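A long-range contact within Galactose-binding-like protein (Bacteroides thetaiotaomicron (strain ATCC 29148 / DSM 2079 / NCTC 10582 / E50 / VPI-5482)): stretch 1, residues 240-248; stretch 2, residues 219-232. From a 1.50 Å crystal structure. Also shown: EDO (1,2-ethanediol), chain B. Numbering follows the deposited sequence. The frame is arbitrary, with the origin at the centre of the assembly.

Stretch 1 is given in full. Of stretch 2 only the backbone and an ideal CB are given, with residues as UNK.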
ATOM      1  N   SER A 240      -9.555  13.510 -19.437  1.00 18.37           N
ATOM      2  CA  SER A 240      -8.183  13.235 -19.831  1.00 18.33           C
ATOM      3  C   SER A 240      -8.093  12.079 -20.838  1.00 17.65           C
ATOM      4  O   SER A 240      -8.827  11.064 -20.696  1.00 18.65           O
ATOM      5  CB  SER A 240      -7.402  12.893 -18.616  1.00 17.90           C
ATOM      6  OG  SER A 240      -6.054  12.534 -18.937  1.00 17.72           O
ATOM      7  N   TRP A 241      -7.169  12.257 -21.782  1.00 15.62           N
ATOM      8  CA  TRP A 241      -6.807  11.183 -22.743  1.00 15.56           C
ATOM      9  C   TRP A 241      -5.509  10.477 -22.303  1.00 15.93           C
ATOM     10  O   TRP A 241      -4.905   9.679 -23.062  1.00 18.18           O
ATOM     11  CB  TRP A 241      -6.685  11.743 -24.198  1.00 17.60           C
ATOM     12  CG  TRP A 241      -7.869  11.279 -25.021  1.00 17.47           C
ATOM     13  CD1 TRP A 241      -7.835  10.357 -26.050  1.00 17.08           C
ATOM     14  CD2 TRP A 241      -9.252  11.662 -24.883  1.00 16.79           C
ATOM     15  NE1 TRP A 241      -9.096  10.175 -26.519  1.00 18.60           N
ATOM     16  CE2 TRP A 241      -9.983  10.921 -25.811  1.00 18.52           C
ATOM     17  CE3 TRP A 241      -9.945  12.500 -23.981  1.00 18.82           C
ATOM     18  CZ2 TRP A 241     -11.357  11.060 -25.976  1.00 20.97           C
ATOM     19  CZ3 TRP A 241     -11.323  12.607 -24.097  1.00 23.17           C
ATOM     20  CH2 TRP A 241     -12.012  11.874 -25.080  1.00 20.44           C
ATOM     21  N   ASN A 242      -5.029  10.730 -21.072  1.00 18.02           N
ATOM     22  CA  ASN A 242      -3.753  10.111 -20.682  1.00 14.79           C
ATOM     23  C   ASN A 242      -3.931   8.655 -20.231  1.00 14.75           C
ATOM     24  O   ASN A 242      -5.002   8.255 -19.759  1.00 18.72           O
ATOM     25  CB  ASN A 242      -3.289  10.836 -19.415  1.00 15.72           C
ATOM     26  CG  ASN A 242      -1.859  10.469 -19.040  1.00 17.18           C
ATOM     27  OD1 ASN A 242      -0.976  10.497 -19.883  1.00 23.06           O
ATOM     28  ND2 ASN A 242      -1.638   9.909 -17.860  1.00 20.28           N
ATOM     29  N   TYR A 243      -2.892   7.837 -20.500  1.00 15.42           N
ATOM     30  CA  TYR A 243      -2.974   6.481 -19.960  1.00 14.95           C
ATOM     31  C   TYR A 243      -1.590   5.850 -20.135  1.00 15.01           C
ATOM     32  O   TYR A 243      -0.736   6.378 -20.816  1.00 16.80           O
ATOM     33  CB  TYR A 243      -3.903   5.606 -20.854  1.00 16.84           C
ATOM     34  CG  TYR A 243      -3.680   5.730 -22.349  1.00 17.54           C
ATOM     35  CD1 TYR A 243      -2.621   5.052 -23.022  1.00 18.56           C
ATOM     36  CD2 TYR A 243      -4.550   6.479 -23.139  1.00 18.77           C
ATOM     37  CE1 TYR A 243      -2.404   5.199 -24.393  1.00 19.25           C
ATOM     38  CE2 TYR A 243      -4.341   6.642 -24.492  1.00 19.10           C
ATOM     39  CZ  TYR A 243      -3.322   5.937 -25.139  1.00 18.49           C
ATOM     40  OH  TYR A 243      -3.163   6.164 -26.459  1.00 23.58           O
ATOM     41  N   ALA A 244      -1.373   4.752 -19.390  1.00 13.98           N
ATOM     42  CA  ALA A 244      -0.380   3.737 -19.793  1.00 15.47           C
ATOM     43  C   ALA A 244      -1.201   2.513 -20.212  1.00 16.43           C
ATOM     44  O   ALA A 244      -2.150   2.087 -19.510  1.00 17.45           O
ATOM     45  CB  ALA A 244       0.550   3.360 -18.646  1.00 15.74           C
ATOM     46  N   HIS A 245      -0.840   1.892 -21.332  1.00 16.56           N
ATOM     47  CA  HIS A 245      -1.725   0.912 -21.990  1.00 17.54           C
ATOM     48  C   HIS A 245      -0.915  -0.325 -22.324  1.00 16.06           C
ATOM     49  O   HIS A 245       0.187  -0.211 -22.871  1.00 17.36           O
ATOM     50  CB  HIS A 245      -2.198   1.530 -23.336  1.00 15.94           C
ATOM     51  CG  HIS A 245      -3.392   0.856 -23.937  1.00 15.97           C
ATOM     52  ND1 HIS A 245      -3.392  -0.483 -24.371  1.00 19.06           N
ATOM     53  CD2 HIS A 245      -4.610   1.343 -24.255  1.00 16.82           C
ATOM     54  CE1 HIS A 245      -4.604  -0.753 -24.872  1.00 21.38           C
ATOM     55  NE2 HIS A 245      -5.332   0.368 -24.881  1.00 19.17           N
ATOM     56  N   GLY A 246      -1.440  -1.484 -21.793  1.00 15.52           N
ATOM     57  CA  GLY A 246      -0.795  -2.753 -22.153  1.00 17.86           C
ATOM     58  C   GLY A 246      -1.262  -3.385 -23.460  1.00 19.32           C
ATOM     59  O   GLY A 246      -1.782  -2.716 -24.339  1.00 17.68           O
ATOM     60  N   TYR A 247      -0.834  -4.641 -23.622  1.00 17.09           N
ATOM     61  CA  TYR A 247      -1.227  -5.473 -24.756  1.00 15.28           C
ATOM     62  C   TYR A 247      -2.207  -6.542 -24.325  1.00 15.56           C
ATOM     63  O   TYR A 247      -2.134  -6.956 -23.216  1.00 17.36           O
ATOM     64  CB  TYR A 247       0.031  -6.062 -25.402  1.00 17.65           C
ATOM     65  CG  TYR A 247       1.033  -5.029 -25.878  1.00 16.30           C
ATOM     66  CD1 TYR A 247       0.925  -4.497 -27.157  1.00 18.21           C
ATOM     67  CD2 TYR A 247       1.950  -4.417 -24.990  1.00 17.50           C
ATOM     68  CE1 TYR A 247       1.803  -3.514 -27.611  1.00 18.20           C
ATOM     69  CE2 TYR A 247       2.842  -3.439 -25.412  1.00 18.19           C
ATOM     70  CZ  TYR A 247       2.696  -2.928 -26.696  1.00 18.80           C
ATOM     71  OH  TYR A 247       3.554  -1.947 -27.069  1.00 21.39           O
ATOM     72  N   ASP A 248      -2.982  -7.073 -25.283  1.00 18.28           N
ATOM     73  CA  ASP A 248      -3.896  -8.142 -24.987  1.00 19.67           C
ATOM     74  C   ASP A 248      -3.145  -9.403 -24.602  1.00 18.98           C
ATOM     75  O   ASP A 248      -2.182  -9.828 -25.275  1.00 21.21           O
ATOM     76  CB  ASP A 248      -4.670  -8.430 -26.258  1.00 23.25           C
ATOM     77  CG  ASP A 248      -5.753  -7.462 -26.599  1.00 31.38           C
ATOM     78  OD1 ASP A 248      -6.290  -6.777 -25.719  1.00 27.14           O
ATOM     79  OD2 ASP A 248      -6.214  -7.602 -27.713  1.00 52.34           O
ATOM     80  N   UNK A 219       4.683  -7.498 -17.719  1.00 18.26           N
ATOM     81  CA  UNK A 219       3.938  -7.049 -18.906  1.00 17.99           C
ATOM     82  C   UNK A 219       4.513  -5.716 -19.348  1.00 18.47           C
ATOM     83  O   UNK A 219       4.873  -4.874 -18.506  1.00 20.01           O
ATOM     84  CB  UNK A 219       2.440  -6.928 -18.620  1.00 17.99           C
ATOM     85  N   UNK A 220       4.404  -5.486 -20.646  1.00 16.20           N
ATOM     86  CA  UNK A 220       4.802  -4.243 -21.284  1.00 16.38           C
ATOM     87  C   UNK A 220       3.630  -3.250 -21.186  1.00 18.36           C
ATOM     88  O   UNK A 220       2.449  -3.641 -21.371  1.00 16.82           O
ATOM     89  CB  UNK A 220       5.211  -4.480 -22.739  1.00 16.38           C
ATOM     90  N   UNK A 221       3.978  -1.949 -20.998  1.00 17.46           N
ATOM     91  CA  UNK A 221       2.932  -0.944 -20.793  1.00 14.93           C
ATOM     92  C   UNK A 221       3.162   0.229 -21.769  1.00 17.65           C
ATOM     93  O   UNK A 221       2.857   1.371 -21.419  1.00 18.35           O
ATOM     94  CB  UNK A 221       2.925  -0.455 -19.343  1.00 14.93           C
ATOM     95  N   UNK A 222       3.758  -0.074 -22.916  1.00 16.77           N
ATOM     96  CA  UNK A 222       4.162   0.971 -23.878  1.00 15.79           C
ATOM     97  C   UNK A 222       3.327   0.903 -25.169  1.00 17.55           C
ATOM     98  O   UNK A 222       3.729   1.455 -26.226  1.00 19.50           O
ATOM     99  CB  UNK A 222       5.648   0.831 -24.215  1.00 15.79           C
ATOM    100  N   UNK A 223       2.083   0.452 -25.061  1.00 16.72           N
ATOM    101  CA  UNK A 223       1.224   0.404 -26.231  1.00 18.06           C
ATOM    102  C   UNK A 223       0.581   1.801 -26.432  1.00 19.03           C
ATOM    103  O   UNK A 223       0.494   2.669 -25.534  1.00 17.98           O
ATOM    104  CB  UNK A 223       0.159  -0.683 -26.074  1.00 18.06           C
ATOM    105  N   UNK A 224       0.109   2.048 -27.677  1.00 22.04           N
ATOM    106  CA  UNK A 224      -0.793   3.135 -28.058  1.00 21.38           C
ATOM    107  C   UNK A 224      -0.130   4.492 -27.777  1.00 21.94           C
ATOM    108  O   UNK A 224      -0.778   5.463 -27.360  1.00 20.47           O
ATOM    109  CB  UNK A 224      -2.120   3.020 -27.306  1.00 21.38           C
ATOM    110  N   UNK A 225       1.203   4.533 -27.907  1.00 23.24           N
ATOM    111  CA  UNK A 225       1.900   5.805 -27.918  1.00 23.10           C
ATOM    112  C   UNK A 225       2.296   6.328 -26.562  1.00 23.26           C
ATOM    113  O   UNK A 225       2.905   7.372 -26.484  1.00 26.75           O
ATOM    114  CB  UNK A 225       1.028   6.853 -28.613  1.00 23.10           C
ATOM    115  N   UNK A 226       2.125   5.504 -25.494  1.00 18.93           N
ATOM    116  CA  UNK A 226       2.484   6.007 -24.175  1.00 18.05           C
ATOM    117  C   UNK A 226       3.450   5.022 -23.508  1.00 16.64           C
ATOM    118  O   UNK A 226       3.977   4.124 -24.173  1.00 17.65           O
ATOM    119  CB  UNK A 226       1.237   6.218 -23.314  1.00 18.05           C
ATOM    120  N   UNK A 227       3.859   5.320 -22.289  1.00 16.80           N
ATOM    121  CA  UNK A 227       4.698   4.420 -21.514  1.00 17.69           C
ATOM    122  C   UNK A 227       4.186   4.303 -20.093  1.00 16.54           C
ATOM    123  O   UNK A 227       3.330   5.063 -19.635  1.00 15.40           O
ATOM    124  CB  UNK A 227       6.151   4.900 -21.516  1.00 17.69           C
ATOM    125  N   UNK A 228       4.731   3.343 -19.318  1.00 16.90           N
ATOM    126  CA  UNK A 228       4.340   3.278 -17.919  1.00 18.66           C
ATOM    127  C   UNK A 228       4.511   4.603 -17.192  1.00 16.10           C
ATOM    128  O   UNK A 228       3.759   4.906 -16.270  1.00 16.96           O
ATOM    129  CB  UNK A 228       5.152   2.195 -17.206  1.00 18.66           C
ATOM    130  N   UNK A 229       5.529   5.404 -17.608  1.00 15.58           N
ATOM    131  CA  UNK A 229       5.791   6.653 -16.890  1.00 17.67           C
ATOM    132  C   UNK A 229       4.664   7.671 -17.088  1.00 15.53           C
ATOM    133  O   UNK A 229       4.533   8.592 -16.263  1.00 17.05           O
ATOM    134  CB  UNK A 229       7.120   7.254 -17.351  1.00 17.67           C
ATOM    135  N   UNK A 230       3.739   7.483 -18.056  1.00 15.95           N
ATOM    136  CA  UNK A 230       2.544   8.294 -18.171  1.00 17.26           C
ATOM    137  C   UNK A 230       1.682   8.233 -16.931  1.00 15.71           C
ATOM    138  O   UNK A 230       0.871   9.142 -16.680  1.00 16.05           O
ATOM    139  CB  UNK A 230       1.728   7.855 -19.388  1.00 17.26           C
ATOM    140  N   UNK A 231       1.822   7.166 -16.098  1.00 16.57           N
ATOM    141  CA  UNK A 231       1.010   7.162 -14.889  1.00 15.40           C
ATOM    142  C   UNK A 231       1.446   8.194 -13.854  1.00 15.59           C
ATOM    143  O   UNK A 231       0.716   8.430 -12.868  1.00 16.02           O
ATOM    144  CB  UNK A 231       1.043   5.769 -14.258  1.00 15.40           C
ATOM    145  N   UNK A 232       2.560   8.883 -14.132  1.00 17.31           N
ATOM    146  CA  UNK A 232       3.092   9.803 -13.125  1.00 14.41           C
ATOM    147  C   UNK A 232       3.383  11.160 -13.766  1.00 16.63           C
ATOM    148  O   UNK A 232       4.136  11.941 -13.155  1.00 19.70           O
ATOM    149  CB  UNK A 232       4.357   9.231 -12.481  1.00 14.41           C
TER
HETATM  150  C1  EDO B 501      -6.342   4.546 -27.412  1.00 28.40           C
HETATM  151  O1  EDO B 501      -7.660   5.053 -27.237  1.00 36.81           O
HETATM  152  C2  EDO B 501      -6.075   3.464 -26.427  1.00 30.48           C
HETATM  153  O2  EDO B 501      -7.179   2.568 -26.091  1.00 32.60           O

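Position 219 points its CA-to-CB bond toward stretch 1, yet no atom of that stretch lies within 5.5 Å of the ideal CB, so many side chains would fit; it is Ile 219. At 220 the bond runs sideways, with the CB 3.7 Å from Tyr 247 CE2. A side chain with a methylene there, long or short, could rest by the ring, and Lys 220 does so before its amine leads away.

Position 221 also points sideways, near the methyl of Ala 244, which favours something apolar and flexible. Met 221 curls back through three m rotamers, bringing CE to 4.0 Å from Ala 244 CB.

At 222 the bond points away, but Tyr 247 OH is 4.5 Å from the CB and can donate. A short acceptor such as Asp, Asn or Ser is plausible; Asp 222 accepts through OD1, 2.7 Å from Tyr 247 OH.

Position 223 faces stretch 1. Its backbone N donates to His 245 O (3.0 Å), a bond open to any residue except proline. The CB is 3.3 Å from Gly 246 O and close to the Tyr 247 ring, so a compact donor suits, Asn or perhaps Ser. In Asn 223, ND2 donates to Gly 246 O (3.0 Å), while CB lies over the Tyr 247 face, 3.7 Å from the ring centroid.

Position 224 has phi 62°, psi 32°, comfortable for Gly, Asn or Asp; its CA-to-CB bond points toward stretch 1, the ideal CB 3.4 Å from Tyr 243 OH, so small residues suit. Ala 224 places its methyl over one face of the His 245 ring, and its carbonyl O accepts from Tyr 243 OH (2.6 Å). At 225, phi of 88° favours glycine: Gly 225.

Position 226 points toward stretch 1, its CB a tight 3.2 Å from Tyr 243 O. A flat side chain could use the nearby Tyr 243 ring. His 226 turns its edge to that ring's face (centroids 4.6 Å apart).

Positions 227, 228, 229 and 232 point away. Stretch 1 leaves the choice open, except that at 228 the ideal CB is 5.0 Å from Ala 244 CB, suiting an apolar chain. Thr 227 OG1 accepts from Glu 229 N (3.1 Å), Leu 228 CD1 lies 4.4 Å from Ala 244 CB, and 232 is Phe 232.

Position 230 points toward stretch 1, its CB 3.2 Å from Tyr 243 O, so a small residue is likely; Ser 230 OG hydrogen-bonds to His 226 ND1 (2.7 Å), and its carbonyl O accepts from Asn 242 ND2 (2.9 Å). At 231 the bond runs sideways, the ideal CB 5.0 Å from Ala 244 CB; a branched apolar chain can reach inward, and Leu 231 CD2 comes within 3.7 Å of Ala 244 CB.

Stretch 2 219-232: IKMDNAGHTLESLF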
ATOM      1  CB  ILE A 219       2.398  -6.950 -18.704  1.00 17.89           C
ATOM      2  CG1 ILE A 219       2.009  -6.015 -17.547  1.00 17.55           C
ATOM      3  CG2 ILE A 219       1.805  -8.359 -18.478  1.00 18.94           C
ATOM      4  CD1 ILE A 219       0.512  -5.736 -17.426  1.00 19.72           C
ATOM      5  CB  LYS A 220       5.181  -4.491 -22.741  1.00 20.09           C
ATOM      6  CG  LYS A 220       6.495  -5.222 -22.995  1.00 21.51           C
ATOM      7  CD  LYS A 220       6.811  -5.361 -24.492  1.00 36.03           C
ATOM      8  CE  LYS A 220       8.037  -6.185 -24.781  1.00 36.78           C
ATOM      9  NZ  LYS A 220       8.156  -6.549 -26.225  1.00 60.55           N
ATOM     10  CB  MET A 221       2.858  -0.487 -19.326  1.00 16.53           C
ATOM     11  CG  MET A 221       2.292  -1.635 -18.384  1.00 16.28           C
ATOM     12  SD  MET A 221       0.565  -1.960 -18.763  1.00 17.90           S
ATOM     13  CE  MET A 221      -0.194  -0.563 -17.974  1.00 17.82           C
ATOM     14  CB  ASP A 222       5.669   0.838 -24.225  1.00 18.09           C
ATOM     15  CG  ASP A 222       6.003  -0.417 -24.970  1.00 21.27           C
ATOM     16  OD1 ASP A 222       5.153  -1.323 -24.956  1.00 21.54           O
ATOM     17  OD2 ASP A 222       7.132  -0.456 -25.534  1.00 25.43           O
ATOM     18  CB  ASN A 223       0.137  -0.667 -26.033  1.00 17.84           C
ATOM     19  CG  ASN A 223      -0.472  -1.179 -27.339  1.00 20.78           C
ATOM     20  OD1 ASN A 223      -0.076  -0.744 -28.450  1.00 21.74           O
ATOM     21  ND2 ASN A 223      -1.440  -2.074 -27.235  1.00 18.92           N
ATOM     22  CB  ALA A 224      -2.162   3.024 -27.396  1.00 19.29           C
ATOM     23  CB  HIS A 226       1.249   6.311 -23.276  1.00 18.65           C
ATOM     24  CG  HIS A 226       0.579   7.626 -23.503  1.00 27.60           C
ATOM     25  ND1 HIS A 226       0.862   8.736 -22.674  1.00 27.24           N
ATOM     26  CD2 HIS A 226      -0.408   8.002 -24.334  1.00 39.31           C
ATOM     27  CE1 HIS A 226       0.087   9.744 -23.043  1.00 32.12           C
ATOM     28  NE2 HIS A 226      -0.719   9.301 -24.065  1.00 33.95           N
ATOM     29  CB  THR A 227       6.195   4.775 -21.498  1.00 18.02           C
ATOM     30  OG1 THR A 227       6.343   5.869 -20.568  1.00 18.74           O
ATOM     31  CG2 THR A 227       6.728   5.083 -22.869  1.00 18.51           C
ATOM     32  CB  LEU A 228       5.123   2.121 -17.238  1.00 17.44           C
ATOM     33  CG  LEU A 228       4.629   1.753 -15.830  1.00 17.68           C
ATOM     34  CD1 LEU A 228       3.205   1.288 -15.808  1.00 19.05           C
ATOM     35  CD2 LEU A 228       5.569   0.725 -15.238  1.00 18.25           C
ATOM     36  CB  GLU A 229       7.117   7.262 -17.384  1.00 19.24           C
ATOM     37  CG  GLU A 229       7.703   8.243 -16.411  1.00 23.67           C
ATOM     38  CD  GLU A 229       8.831   9.026 -17.048  1.00 23.52           C
ATOM     39  OE1 GLU A 229       9.618   8.418 -17.893  1.00 23.86           O
ATOM     40  OE2 GLU A 229       8.995  10.191 -16.582  1.00 25.30           O
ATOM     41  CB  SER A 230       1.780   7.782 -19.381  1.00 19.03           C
ATOM     42  OG  SER A 230       2.464   8.134 -20.590  1.00 19.44           O
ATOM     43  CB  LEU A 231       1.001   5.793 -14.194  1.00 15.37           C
ATOM     44  CG  LEU A 231       0.542   4.611 -15.086  1.00 14.52           C
ATOM     45  CD1 LEU A 231       0.537   3.353 -14.170  1.00 16.94           C
ATOM     46  CD2 LEU A 231      -0.909   4.911 -15.614  1.00 17.37           C
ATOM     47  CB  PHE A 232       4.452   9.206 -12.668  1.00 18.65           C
ATOM     48  CG  PHE A 232       4.391   7.744 -12.273  1.00 16.83           C
ATOM     49  CD1 PHE A 232       3.581   7.281 -11.226  1.00 19.40           C
ATOM     50  CD2 PHE A 232       5.034   6.780 -13.103  1.00 19.54           C
ATOM     51  CE1 PHE A 232       3.520   5.929 -10.886  1.00 18.84           C
ATOM     52  CE2 PHE A 232       4.930   5.430 -12.758  1.00 21.40           C
ATOM     53  CZ  PHE A 232       4.148   4.978 -11.715  1.00 18.44           C
TER
HETATM   54  O   HOH W   1       0.714  -5.740 -21.484  1.00 17.67           O
HETATM   55  O   HOH W   2       1.199   3.088 -22.874  1.00 16.30           O
HETATM   56  O   HOH W   3       3.234  -0.557 -29.406  1.00 45.61           O
HETATM   57  O   HOH W   4      -3.368  10.282 -25.323  1.00 27.07           O
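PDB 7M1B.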